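Local coordinates for protein cysteine synthase (Fusobacterium nucleatum subsp. nucleatum strain ATCC 25586, PDB 5XEM) that probably makes L-cysteine and acetate from O-acetyl-L-serine and hydrogen sulfide using pyridoxal 5'-phosphate, and here holds L-lanthionine as a Schiff base with that cofactor, at residues A[94-99]-A[103-108]; A[52-57]-A[88-93]. One frame throughout, in Å; residues are numbered along the deposited sequence. Where two conformers were deposited one is given.

Contact 1 of 2, residues A[94-99]-A[103-108]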
loop_
_atom_site.group_PDB
_atom_site.type_symbol
_atom_site.label_atom_id
_atom_site.label_comp_id
_atom_site.label_asym_id
_atom_site.label_seq_id
_atom_site.Cartn_x
_atom_site.Cartn_y
_atom_site.Cartn_z
ATOM N N ILE A 94 -13.926 1.031 -17.308
ATOM C CA ILE A 94 -14.491 0.418 -16.138
ATOM C C ILE A 94 -15.861 1.040 -15.847
ATOM O O ILE A 94 -16.051 2.243 -16.016
ATOM C CB ILE A 94 -13.552 0.608 -14.931
ATOM C CG1 ILE A 94 -12.284 -0.243 -15.105
ATOM C CG2 ILE A 94 -14.289 0.342 -13.637
ATOM C CD1 ILE A 94 -12.501 -1.720 -15.002
ATOM N N VAL A 95 -16.808 0.203 -15.459
ATOM C CA VAL A 95 -18.127 0.655 -14.985
ATOM C C VAL A 95 -18.239 0.320 -13.529
ATOM O O VAL A 95 -18.016 -0.837 -13.131
ATOM C CB VAL A 95 -19.301 0.010 -15.730
ATOM C CG1 VAL A 95 -20.612 0.628 -15.264
ATOM C CG2 VAL A 95 -19.124 0.193 -17.242
ATOM N N MET A 96 -18.613 1.317 -12.725
ATOM C CA MET A 96 -18.678 1.164 -11.275
ATOM C C MET A 96 -19.886 1.905 -10.704
ATOM O O MET A 96 -20.317 2.893 -11.291
ATOM C CB MET A 96 -17.398 1.742 -10.655
ATOM C CG MET A 96 -17.200 1.471 -9.168
ATOM S SD MET A 96 -15.586 2.025 -8.566
ATOM C CE MET A 96 -15.666 3.734 -9.103
ATOM N N PRO A 97 -20.397 1.453 -9.547
ATOM C CA PRO A 97 -21.443 2.243 -8.889
ATOM C C PRO A 97 -20.897 3.555 -8.320
ATOM O O PRO A 97 -19.806 3.568 -7.755
ATOM C CB PRO A 97 -21.885 1.345 -7.725
ATOM C CG PRO A 97 -21.417 -0.018 -8.058
ATOM C CD PRO A 97 -20.131 0.212 -8.810
ATOM N N ASP A 98 -21.691 4.620 -8.426
ATOM C CA ASP A 98 -21.367 5.919 -7.831
ATOM C C ASP A 98 -21.396 6.004 -6.288
ATOM O O ASP A 98 -21.108 7.062 -5.749
ATOM C CB ASP A 98 -22.257 7.014 -8.451
ATOM C CG ASP A 98 -23.754 6.842 -8.126
ATOM O OD1 ASP A 98 -24.090 6.126 -7.151
ATOM O OD2 ASP A 98 -24.583 7.417 -8.853
ATOM N N THR A 99 -21.688 4.915 -5.579
ATOM C CA THR A 99 -21.818 4.956 -4.112
ATOM C C THR A 99 -20.573 4.437 -3.349
ATOM O O THR A 99 -20.615 4.261 -2.129
ATOM C CB THR A 99 -23.068 4.158 -3.661
ATOM O OG1 THR A 99 -23.059 2.865 -4.269
ATOM C CG2 THR A 99 -24.346 4.871 -4.071
ATOM N N GLU A 103 -12.067 7.537 -3.412
ATOM C CA GLU A 103 -10.675 7.197 -3.709
ATOM C C GLU A 103 -10.596 6.195 -4.877
ATOM O O GLU A 103 -9.642 6.223 -5.645
ATOM C CB GLU A 103 -9.939 6.651 -2.481
ATOM C CG GLU A 103 -9.741 7.663 -1.351
ATOM C CD GLU A 103 -10.786 7.545 -0.253
ATOM O OE1 GLU A 103 -11.989 7.496 -0.586
ATOM O OE2 GLU A 103 -10.398 7.503 0.938
ATOM N N ARG A 104 -11.607 5.332 -5.024
ATOM C CA ARG A 104 -11.587 4.317 -6.084
ATOM C C ARG A 104 -11.529 4.939 -7.492
ATOM O O ARG A 104 -10.741 4.485 -8.312
ATOM C CB ARG A 104 -12.776 3.348 -5.941
ATOM C CG ARG A 104 -12.741 2.467 -4.684
ATOM C CD ARG A 104 -14.076 1.726 -4.567
ATOM N NE ARG A 104 -14.254 0.766 -3.464
ATOM C CZ ARG A 104 -13.507 -0.321 -3.248
ATOM N NH1 ARG A 104 -12.446 -0.575 -4.021
ATOM N NH2 ARG A 104 -13.792 -1.140 -2.254
ATOM N N ILE A 105 -12.339 5.969 -7.769
ATOM C CA ILE A 105 -12.362 6.607 -9.095
ATOM C C ILE A 105 -11.021 7.276 -9.371
ATOM O O ILE A 105 -10.503 7.202 -10.471
ATOM C CB ILE A 105 -13.435 7.712 -9.259
ATOM C CG1 ILE A 105 -14.865 7.199 -9.086
ATOM C CG2 ILE A 105 -13.404 8.296 -10.667
ATOM C CD1 ILE A 105 -15.897 8.311 -9.241
ATOM N N GLN A 106 -10.482 7.934 -8.348
ATOM C CA GLN A 106 -9.178 8.592 -8.440
ATOM C C GLN A 106 -8.052 7.632 -8.695
ATOM O O GLN A 106 -7.157 7.932 -9.500
ATOM C CB GLN A 106 -8.884 9.367 -7.157
ATOM C CG GLN A 106 -9.720 10.621 -7.028
ATOM C CD GLN A 106 -9.359 11.628 -8.087
ATOM O OE1 GLN A 106 -9.950 11.641 -9.166
ATOM N NE2 GLN A 106 -8.352 12.462 -7.802
ATOM N N LEU A 107 -8.064 6.508 -7.986
ATOM C CA LEU A 107 -7.017 5.520 -8.122
ATOM C C LEU A 107 -7.065 5.018 -9.536
ATOM O O LEU A 107 -6.049 4.980 -10.190
ATOM C CB LEU A 107 -7.185 4.349 -7.136
ATOM C CG LEU A 107 -6.750 4.607 -5.696
ATOM C CD1 LEU A 107 -7.367 3.581 -4.744
ATOM C CD2 LEU A 107 -5.233 4.609 -5.589
ATOM N N MET A 108 -8.262 4.653 -10.011
ATOM C CA MET A 108 -8.391 4.099 -11.347
ATOM C C MET A 108 -7.971 5.071 -12.427
ATOM O O MET A 108 -7.220 4.691 -13.335
ATOM C CB MET A 108 -9.801 3.533 -11.620
ATOM C CG MET A 108 -9.903 2.089 -11.159
ATOM S SD MET A 108 -11.568 1.458 -11.377
ATOM C CE MET A 108 -12.361 2.191 -9.956
#
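Met96 and Met108 meet thioether to thioether: SD of Met96 lies 3.5 Å from CE of Met108, and Met96 CE is 3.7 Å from Met108 CE. Met96 was modelled in two conformers, and this account holds for one of them. In it the chain runs straight out from the strand, with CG anti to the backbone N (chi1 -171°), then bends at chi3, which turns the methyl across the helix toward Ile105. CE of Met96 lies 3.6 Å from CG1 of Ile105, while SD of Met96 sits beside CB of Arg104. Strand 94-97 and helix 103-108 run antiparallel (169°) with axes 10.6 Å apart, the packing of a strand against the helix that follows it in a beta-alpha-beta unit, completed by strand 114-118. One turn further along the helix from Arg104, Met108 also bends at chi3, and its SD comes to 3.7 Å from CG2 of Ile94, the two side chains crossing at about a right angle. Val115 of the next strand and Ile79 of helix 76-88 pack on Met108 as well. Beyond its CB, the extended Arg104 chain carries its guanidinium to the neighbourhood of the bound pyridoxal phosphate, where NH1 makes a weak hydrogen bond to OD1 of Asn76, a cofactor-binding residue.

Contact 2 of 2, residues A[52-57]-A[88-93]; sequences KMIEEA and KNYKLK. With ACT (acetate ion), chain E.
The ring of Tyr90 is met at its edge by Ile54, whose CG2 lies near the ring plane and 4.0 Å from CE2. Over one face sits CB of Lys88 from the same segment, 3.7 Å above the plane and displaced toward the rim. The lysine chain slides past Ile54 in the opposite direction, its CD 4.1 Å from Ile54 CG2, the branch that stands anti to the isoleucine's backbone N. The one methyl CG2 thus meets both the aromatic edge and the aliphatic chain; Ile54 also touches Leu81 of helix 76-88. At the polar ends, Lys88 NZ forms a salt bridge to Glu58, one turn on from Ile54, and Tyr90 OH hydrogen-bonds to the same carboxylate. A water accepts from Lys88 NZ at 2.6 Å and bridges toward Glu55, though its modelled distance to that residue is too short to trust. Farther along, the flat acetate, probably from the crystallisation liquor, takes a hydrogen bond from Leu92 N to its OXT (2.9 Å, 159°). The contact packs helix 46-60 against the end of helix 76-88, where a Schellman motif at Asn89 (phi 61°) turns the chain into strand 92-97, completing a beta-alpha-beta crossover from parallel strand 68-72.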
loop_
_atom_site.group_PDB
_atom_site.type_symbol
_atom_site.label_atom_id
_atom_site.label_comp_id
_atom_site.label_asym_id
_atom_site.label_seq_id
_atom_site.Cartn_x
_atom_site.Cartn_y
_atom_site.Cartn_z
ATOM N N LYS A 52 -4.453 -13.018 -13.899
ATOM C CA LYS A 52 -4.756 -14.290 -14.529
ATOM C C LYS A 52 -5.803 -14.173 -15.638
ATOM O O LYS A 52 -5.647 -14.800 -16.699
ATOM C CB LYS A 52 -5.159 -15.357 -13.528
ATOM C CG LYS A 52 -5.172 -16.739 -14.205
ATOM C CD LYS A 52 -5.291 -17.911 -13.263
ATOM C CE LYS A 52 -5.280 -19.243 -14.001
ATOM N NZ LYS A 52 -3.951 -19.600 -14.547
ATOM N N MET A 53 -6.860 -13.385 -15.420
ATOM C CA MET A 53 -7.865 -13.194 -16.472
ATOM C C MET A 53 -7.242 -12.589 -17.717
ATOM O O MET A 53 -7.543 -13.030 -18.857
ATOM C CB MET A 53 -9.040 -12.350 -15.983
ATOM C CG MET A 53 -9.870 -13.048 -14.928
ATOM S SD MET A 53 -11.402 -12.178 -14.514
ATOM C CE MET A 53 -10.774 -10.645 -13.804
ATOM N N ILE A 54 -6.353 -11.610 -17.531
ATOM C CA ILE A 54 -5.739 -10.968 -18.691
ATOM C C ILE A 54 -4.753 -11.904 -19.376
ATOM O O ILE A 54 -4.801 -12.068 -20.597
ATOM C CB ILE A 54 -5.055 -9.620 -18.348
ATOM C CG1 ILE A 54 -6.099 -8.573 -17.981
ATOM C CG2 ILE A 54 -4.210 -9.126 -19.535
ATOM C CD1 ILE A 54 -7.177 -8.324 -19.002
ATOM N N GLU A 55 -3.874 -12.520 -18.591
ATOM C CA GLU A 55 -2.853 -13.407 -19.159
ATOM C C GLU A 55 -3.473 -14.593 -19.903
ATOM O O GLU A 55 -3.047 -14.892 -21.029
ATOM C CB GLU A 55 -1.893 -13.890 -18.112
ATOM C CG GLU A 55 -0.881 -12.840 -17.706
ATOM C CD GLU A 55 0.183 -13.419 -16.811
ATOM O OE1 GLU A 55 -0.029 -14.446 -16.124
ATOM O OE2 GLU A 55 1.259 -12.802 -16.779
ATOM N N GLU A 56 -4.507 -15.208 -19.328
ATOM C CA GLU A 56 -5.168 -16.313 -20.031
ATOM C C GLU A 56 -5.832 -15.846 -21.342
ATOM O O GLU A 56 -5.738 -16.542 -22.356
ATOM C CB GLU A 56 -6.143 -17.076 -19.123
ATOM C CG GLU A 56 -5.494 -17.905 -17.996
ATOM C CD GLU A 56 -4.357 -18.802 -18.467
ATOM O OE1 GLU A 56 -4.507 -19.470 -19.502
ATOM O OE2 GLU A 56 -3.298 -18.859 -17.814
ATOM N N ALA A 57 -6.486 -14.680 -21.360
ATOM C CA ALA A 57 -7.127 -14.156 -22.572
ATOM C C ALA A 57 -6.077 -13.775 -23.625
ATOM O O ALA A 57 -6.277 -13.969 -24.835
ATOM C CB ALA A 57 -8.028 -12.949 -22.251
ATOM N N LYS A 88 0.957 -3.040 -19.555
ATOM C CA LYS A 88 0.782 -3.725 -20.859
ATOM C C LYS A 88 0.294 -2.831 -22.014
ATOM O O LYS A 88 0.176 -3.295 -23.168
ATOM C CB LYS A 88 -0.182 -4.903 -20.656
ATOM C CG LYS A 88 0.388 -6.040 -19.818
ATOM C CD LYS A 88 -0.641 -7.148 -19.619
ATOM C CE LYS A 88 -0.034 -8.364 -18.906
ATOM N NZ LYS A 88 0.780 -9.199 -19.835
ATOM N N ASN A 89 -0.027 -1.580 -21.720
ATOM C CA ASN A 89 -0.539 -0.609 -22.700
ATOM C C ASN A 89 -1.870 -1.000 -23.356
ATOM O O ASN A 89 -2.046 -0.809 -24.562
ATOM C CB ASN A 89 0.511 -0.342 -23.791
ATOM C CG ASN A 89 1.728 0.355 -23.243
ATOM O OD1 ASN A 89 1.606 1.374 -22.581
ATOM N ND2 ASN A 89 2.904 -0.210 -23.484
ATOM N N TYR A 90 -2.782 -1.582 -22.589
ATOM C CA TYR A 90 -4.130 -1.824 -23.084
ATOM C C TYR A 90 -5.064 -0.717 -22.641
ATOM O O TYR A 90 -4.990 -0.261 -21.491
ATOM C CB TYR A 90 -4.654 -3.166 -22.547
ATOM C CG TYR A 90 -3.866 -4.403 -22.934
ATOM C CD1 TYR A 90 -3.338 -4.548 -24.195
ATOM C CD2 TYR A 90 -3.737 -5.474 -22.047
ATOM C CE1 TYR A 90 -2.648 -5.693 -24.556
ATOM C CE2 TYR A 90 -3.055 -6.637 -22.398
ATOM C CZ TYR A 90 -2.516 -6.733 -23.667
ATOM O OH TYR A 90 -1.833 -7.851 -24.065
ATOM N N LYS A 91 -5.990 -0.340 -23.513
ATOM C CA LYS A 91 -7.051 0.612 -23.169
ATOM C C LYS A 91 -8.109 -0.086 -22.304
ATOM O O LYS A 91 -8.600 -1.153 -22.690
ATOM C CB LYS A 91 -7.678 1.149 -24.433
ATOM C CG LYS A 91 -8.810 2.141 -24.253
ATOM C CD LYS A 91 -9.283 2.624 -25.615
ATOM C CE LYS A 91 -10.616 3.356 -25.566
ATOM N NZ LYS A 91 -10.955 3.959 -26.882
ATOM N N LEU A 92 -8.443 0.511 -21.152
ATOM C CA LEU A 92 -9.361 -0.068 -20.167
ATOM C C LEU A 92 -10.523 0.916 -19.951
ATOM O O LEU A 92 -10.291 2.138 -19.842
ATOM C CB LEU A 92 -8.627 -0.290 -18.829
ATOM C CG LEU A 92 -9.467 -0.827 -17.645
ATOM C CD1 LEU A 92 -9.996 -2.238 -17.931
ATOM C CD2 LEU A 92 -8.652 -0.809 -16.346
ATOM N N LYS A 93 -11.742 0.389 -19.937
ATOM C CA LYS A 93 -12.943 1.105 -19.529
ATOM C C LYS A 93 -13.563 0.325 -18.381
ATOM O O LYS A 93 -13.677 -0.895 -18.449
ATOM C CB LYS A 93 -13.940 1.229 -20.687
ATOM C CG LYS A 93 -13.438 1.978 -21.904
ATOM C CD LYS A 93 -14.572 2.210 -22.890
ATOM C CE LYS A 93 -14.072 2.980 -24.098
ATOM N NZ LYS A 93 -15.184 3.647 -24.849
HETATM C C ACT E . -5.728 2.691 -19.619
HETATM O O ACT E . -4.875 3.556 -19.993
HETATM O OXT ACT E . -6.903 2.749 -20.066
HETATM C CH3 ACT E . -5.312 1.612 -18.644
HETATM O O HOH W 1 1.737 -10.797 -18.034
#

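How the contacts relate
Going from the N terminus, the first contacting element is helix 46-60. Contact 2 joins it to residues 88-93, closing a long loop that takes in strand 68-72 and most of helix 76-88. The chain runs straight on from Lys93 to Ile94, and contact 1 then closes a much tighter loop, with three residues between its segments, onto helix 103-110. The two are therefore in series, neither enclosing nor crossing the other, with centres about 18 Å apart. Contact 2 joins helix 46-60 to the end of helix 76-88 and the turn after it, at Lys88 and Tyr90, and contact 1 joins inner strand 92-97 of the four-stranded parallel sheet to the helix that leads to strand 114-118.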